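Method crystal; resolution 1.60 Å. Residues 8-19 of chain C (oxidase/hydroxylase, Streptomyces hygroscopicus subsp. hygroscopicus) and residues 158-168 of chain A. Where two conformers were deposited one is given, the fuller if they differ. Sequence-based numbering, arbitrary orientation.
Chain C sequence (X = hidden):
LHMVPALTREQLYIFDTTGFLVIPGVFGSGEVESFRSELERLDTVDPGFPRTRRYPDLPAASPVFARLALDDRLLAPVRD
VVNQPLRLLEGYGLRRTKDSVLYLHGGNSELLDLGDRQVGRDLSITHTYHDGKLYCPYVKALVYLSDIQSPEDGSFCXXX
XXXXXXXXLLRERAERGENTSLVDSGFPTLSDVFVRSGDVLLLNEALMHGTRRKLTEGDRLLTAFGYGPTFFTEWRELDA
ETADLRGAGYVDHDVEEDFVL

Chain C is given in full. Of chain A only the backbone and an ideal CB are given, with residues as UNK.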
# COMPACT_ATOMS: atom_id res chain seq x y z
N THR C 8 4.91 -20.84 12.04
CA THR C 8 3.56 -21.31 11.78
C THR C 8 2.67 -20.18 11.25
O THR C 8 3.12 -19.05 11.11
CB THR C 8 2.90 -21.86 13.03
OG1 THR C 8 2.89 -20.83 14.03
CG2 THR C 8 3.66 -23.06 13.55
N ARG C 9 1.41 -20.51 10.98
CA ARG C 9 0.43 -19.51 10.56
C ARG C 9 0.25 -18.45 11.63
O ARG C 9 0.29 -17.24 11.36
CB ARG C 9 -0.92 -20.17 10.26
CG ARG C 9 -0.88 -21.19 9.14
CD ARG C 9 -0.32 -20.58 7.88
NE ARG C 9 -1.20 -19.55 7.35
CZ ARG C 9 -0.85 -18.67 6.41
NH1 ARG C 9 0.37 -18.69 5.90
NH2 ARG C 9 -1.74 -17.77 5.99
N GLU C 10 0.05 -18.90 12.86
CA GLU C 10 -0.16 -18.00 13.99
C GLU C 10 1.07 -17.14 14.23
O GLU C 10 0.97 -15.95 14.52
CB GLU C 10 -0.51 -18.80 15.24
CG GLU C 10 -0.98 -17.95 16.41
CD GLU C 10 -1.38 -18.78 17.62
OE1 GLU C 10 -2.54 -19.25 17.66
OE2 GLU C 10 -0.54 -18.96 18.53
N GLN C 11 2.25 -17.74 14.11
CA GLN C 11 3.47 -16.99 14.32
C GLN C 11 3.63 -15.84 13.32
O GLN C 11 4.05 -14.75 13.69
CB GLN C 11 4.68 -17.91 14.25
CG GLN C 11 5.06 -18.49 15.61
CD GLN C 11 6.21 -19.49 15.53
OE1 GLN C 11 6.33 -20.23 14.57
NE2 GLN C 11 7.04 -19.51 16.57
N LEU C 12 3.35 -16.12 12.05
CA LEU C 12 3.45 -15.11 11.00
C LEU C 12 2.41 -14.02 11.20
O LEU C 12 2.69 -12.84 11.00
CB LEU C 12 3.28 -15.74 9.62
CG LEU C 12 4.52 -16.44 9.08
CD1 LEU C 12 4.21 -17.12 7.75
CD2 LEU C 12 5.66 -15.45 8.94
N TYR C 13 1.23 -14.43 11.62
CA TYR C 13 0.17 -13.48 11.94
C TYR C 13 0.64 -12.57 13.07
O TYR C 13 0.48 -11.35 13.02
CB TYR C 13 -1.12 -14.19 12.35
CG TYR C 13 -2.21 -13.20 12.70
CD1 TYR C 13 -3.11 -12.77 11.74
CD2 TYR C 13 -2.33 -12.66 13.98
CE1 TYR C 13 -4.10 -11.85 12.03
CE2 TYR C 13 -3.31 -11.73 14.29
CZ TYR C 13 -4.20 -11.34 13.30
OH TYR C 13 -5.18 -10.42 13.58
N ILE C 14 1.22 -13.16 14.11
CA ILE C 14 1.71 -12.34 15.21
C ILE C 14 2.85 -11.41 14.80
O ILE C 14 2.84 -10.24 15.18
CB ILE C 14 2.14 -13.23 16.39
CG1 ILE C 14 0.90 -13.87 17.01
CG2 ILE C 14 2.92 -12.42 17.41
CD1 ILE C 14 1.20 -14.65 18.29
N PHE C 15 3.83 -11.91 14.03
CA PHE C 15 4.92 -11.05 13.60
C PHE C 15 4.40 -9.91 12.73
O PHE C 15 4.87 -8.77 12.84
CB PHE C 15 5.99 -11.85 12.84
CG PHE C 15 7.19 -11.04 12.47
CD1 PHE C 15 8.25 -10.90 13.35
CD2 PHE C 15 7.26 -10.40 11.24
CE1 PHE C 15 9.36 -10.14 13.02
CE2 PHE C 15 8.36 -9.64 10.90
CZ PHE C 15 9.43 -9.52 11.79
N ASP C 16 3.44 -10.23 11.86
CA ASP C 16 2.87 -9.22 10.96
C ASP C 16 2.15 -8.12 11.75
O ASP C 16 2.42 -6.93 11.57
CB ASP C 16 1.91 -9.87 9.96
CG ASP C 16 1.15 -8.84 9.15
OD1 ASP C 16 1.79 -7.94 8.57
OD2 ASP C 16 -0.09 -8.93 9.15
N THR C 17 1.27 -8.53 12.65
CA THR C 17 0.43 -7.58 13.37
C THR C 17 1.16 -6.81 14.47
O THR C 17 0.79 -5.67 14.77
CB THR C 17 -0.78 -8.29 14.00
OG1 THR C 17 -0.35 -9.49 14.67
CG2 THR C 17 -1.79 -8.65 12.94
N THR C 18 2.17 -7.40 15.10
CA THR C 18 2.89 -6.72 16.17
C THR C 18 4.31 -6.22 15.87
O THR C 18 4.83 -5.36 16.60
CB THR C 18 3.00 -7.64 17.40
OG1 THR C 18 3.96 -8.67 17.11
CG2 THR C 18 1.67 -8.26 17.70
N GLY C 19 4.95 -6.76 14.85
CA GLY C 19 6.26 -6.28 14.46
C GLY C 19 7.37 -7.10 15.09
O GLY C 19 8.55 -6.81 14.90
N UNK A 158 -9.69 -6.67 21.83
CA UNK A 158 -9.27 -6.58 20.44
C UNK A 158 -7.97 -7.33 20.22
O UNK A 158 -7.15 -7.49 21.14
CB UNK A 158 -9.11 -5.12 20.02
N UNK A 159 -7.76 -7.77 18.99
CA UNK A 159 -6.50 -8.40 18.63
C UNK A 159 -5.54 -7.32 18.13
O UNK A 159 -5.84 -6.64 17.15
CB UNK A 159 -6.71 -9.49 17.57
N UNK A 160 -4.40 -7.17 18.79
CA UNK A 160 -3.45 -6.11 18.47
C UNK A 160 -3.08 -6.08 16.99
O UNK A 160 -2.70 -7.11 16.43
CB UNK A 160 -2.18 -6.28 19.31
N UNK A 161 -3.18 -4.91 16.37
CA UNK A 161 -2.79 -4.74 14.98
C UNK A 161 -3.64 -5.47 13.95
O UNK A 161 -3.28 -5.51 12.76
CB UNK A 161 -1.34 -5.20 14.82
N UNK A 162 -4.78 -6.01 14.37
CA UNK A 162 -5.60 -6.81 13.47
C UNK A 162 -6.25 -5.96 12.39
O UNK A 162 -6.73 -6.50 11.39
CB UNK A 162 -6.68 -7.56 14.26
N UNK A 163 -6.27 -4.65 12.57
CA UNK A 163 -6.87 -3.76 11.57
C UNK A 163 -5.95 -3.62 10.36
O UNK A 163 -6.38 -3.16 9.28
CB UNK A 163 -7.16 -2.39 12.18
N UNK A 164 -4.69 -4.03 10.50
CA UNK A 164 -3.76 -3.96 9.37
C UNK A 164 -3.18 -5.34 9.05
O UNK A 164 -2.16 -5.45 8.37
CB UNK A 164 -2.63 -2.97 9.67
N UNK A 165 -3.84 -6.39 9.55
CA UNK A 165 -3.38 -7.76 9.35
C UNK A 165 -3.35 -8.14 7.88
O UNK A 165 -4.27 -7.83 7.11
CB UNK A 165 -4.27 -8.73 10.12
N UNK A 166 -2.27 -8.81 7.46
CA UNK A 166 -2.18 -9.32 6.09
C UNK A 166 -2.53 -10.81 5.97
O UNK A 166 -2.71 -11.32 4.87
CB UNK A 166 -0.77 -9.09 5.55
N UNK A 167 -2.63 -11.49 7.11
CA UNK A 167 -2.98 -12.91 7.12
C UNK A 167 -4.33 -13.10 7.81
O UNK A 167 -4.67 -12.33 8.70
CB UNK A 167 -1.90 -13.73 7.82
N UNK A 168 -5.07 -14.14 7.42
CA UNK A 168 -6.31 -14.47 8.13
C UNK A 168 -6.03 -15.23 9.42
O UNK A 168 -5.03 -15.95 9.51
CB UNK A 168 -7.23 -15.30 7.23

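Position 158 opens the segment in extended conformation, its ideal CB more than 5.5 Å from anything in the helix of C:Arg9 to C:Thr18. Chain C sets no preference here; the residue is A:Tyr158. At 159 CA-to-CB points toward chain C and the ideal CB lies 4.4 Å from C:Tyr13 OH, so a compact branched side chain would suit, valine or isoleucine, or threonine with its methyl. It is A:Val159, whose CG1 packs at the edge of the tyrosine ring, 3.8 Å from C:Tyr13 CE2.

Position 160 points sideways, near C:Thr18 CG2 and the carbonyl end of the helix, where a long polar side chain could reach. A:Gln160 extends with chi1 and chi2 both t; water 2 lies 2.6 Å from A:Gln160 OE1 and 2.8 Å from C:Thr18 O, within hydrogen-bonding reach of both, while water 1 links the backbone O of A:Gln160 to C:Thr17 OG1.

At 161 phi is 67°, and an ideal CB would sit 2.2 Å from C:Thr17 O, a clash. Both facts call for glycine, and A:Gly161 lets the type II turn from 159 to 162 approach the helix, its CA 4.6 Å from C:Thr17 CA. Position 162 closes that turn, with its ideal CB 3.3 Å from C:Tyr13 OH; a small residue such as alanine, serine or cysteine fits. A:Ser162 turns its OG back to donate to A:Val159 O at 2.5 Å, tying the turn together.

Positions 163 and 164 have ideal CB atoms beyond 5.5 Å of chain C, so many residues would do. They are A:His163 and A:Lys164, the latter with a side chain that leaves sideways and an end that then leads away.

At 165 the ideal CB is already 3.7 Å from C:Tyr13 CE1 and 3.8 Å from C:Thr17 CG2. These contacts favour a short side chain, and A:Ala165 rests its methyl group against both.

The carboxylate of C:Asp16 faces position 166, with OD2 3.7 Å from the ideal CB. The backbone N at 166 already donates to C:Asp16 OD2 (2.8 Å, 169°), which excludes proline. A side-chain donor such as asparagine, serine or threonine would be apt. A:Asn166 adds a second bond, from its ND2 to C:Asp16 OD1 (3.1 Å).

Position 167 points toward chain C, between C:Tyr13 and C:Arg9, where a large apolar or aromatic side chain could cover the helix. A:Phe167 places one ring face over C:Leu12 CB, which lies 3.9 Å from A:Phe167 CE2, with C:Asp16 CB at the ring edge; C:Arg9 NH2 lies 3.7 Å from A:Phe167 CD1.

Position 168 points away, and its phi of -80° admits many residues, proline included. A:Pro168 brings CD within 4.2 Å of C:Arg9 NH2, at the edge of the guanidinium.

Chain A 158-168: YVQGSHKANFP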
# COMPACT_ATOMS: atom_id res chain seq x y z
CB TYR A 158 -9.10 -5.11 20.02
CG TYR A 158 -7.98 -4.44 20.77
CD1 TYR A 158 -8.17 -4.01 22.08
CD2 TYR A 158 -6.72 -4.31 20.21
CE1 TYR A 158 -7.14 -3.43 22.79
CE2 TYR A 158 -5.68 -3.73 20.92
CZ TYR A 158 -5.90 -3.29 22.21
OH TYR A 158 -4.89 -2.71 22.93
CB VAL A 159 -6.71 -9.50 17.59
CG1 VAL A 159 -5.36 -10.08 17.09
CG2 VAL A 159 -7.65 -10.57 18.16
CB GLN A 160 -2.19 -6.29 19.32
CG GLN A 160 -1.22 -5.15 19.22
CD GLN A 160 0.11 -5.46 19.89
OE1 GLN A 160 1.14 -4.92 19.50
NE2 GLN A 160 0.08 -6.32 20.90
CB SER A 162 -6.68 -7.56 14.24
OG SER A 162 -7.35 -6.69 15.11
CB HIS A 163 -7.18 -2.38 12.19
CG HIS A 163 -5.96 -1.66 12.68
ND1 HIS A 163 -5.00 -2.26 13.47
CD2 HIS A 163 -5.54 -0.38 12.49
CE1 HIS A 163 -4.05 -1.39 13.74
NE2 HIS A 163 -4.35 -0.24 13.16
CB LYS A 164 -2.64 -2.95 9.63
CG LYS A 164 -3.12 -1.52 9.85
CD LYS A 164 -1.95 -0.55 9.99
CE LYS A 164 -2.41 0.89 10.13
NZ LYS A 164 -1.25 1.78 10.47
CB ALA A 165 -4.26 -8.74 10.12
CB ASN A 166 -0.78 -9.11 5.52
CG ASN A 166 -0.49 -7.66 5.22
OD1 ASN A 166 -1.17 -7.03 4.39
ND2 ASN A 166 0.54 -7.13 5.86
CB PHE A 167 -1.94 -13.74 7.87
CG PHE A 167 -0.54 -13.69 7.30
CD1 PHE A 167 -0.21 -14.42 6.16
CD2 PHE A 167 0.43 -12.92 7.90
CE1 PHE A 167 1.07 -14.38 5.65
CE2 PHE A 167 1.73 -12.88 7.39
CZ PHE A 167 2.04 -13.62 6.26
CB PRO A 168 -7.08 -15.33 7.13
CG PRO A 168 -5.97 -16.03 6.38
CD PRO A 168 -4.89 -15.00 6.24
O HOH W 1 -1.93 -9.57 16.86
O HOH W 2 2.93 -3.88 17.98
O HOH W 3 0.23 -4.08 16.70
O HOH W 4 -0.82 -5.05 11.77
O HOH W 5 -6.94 -9.55 11.75
O HOH W 6 -1.50 -10.92 9.80
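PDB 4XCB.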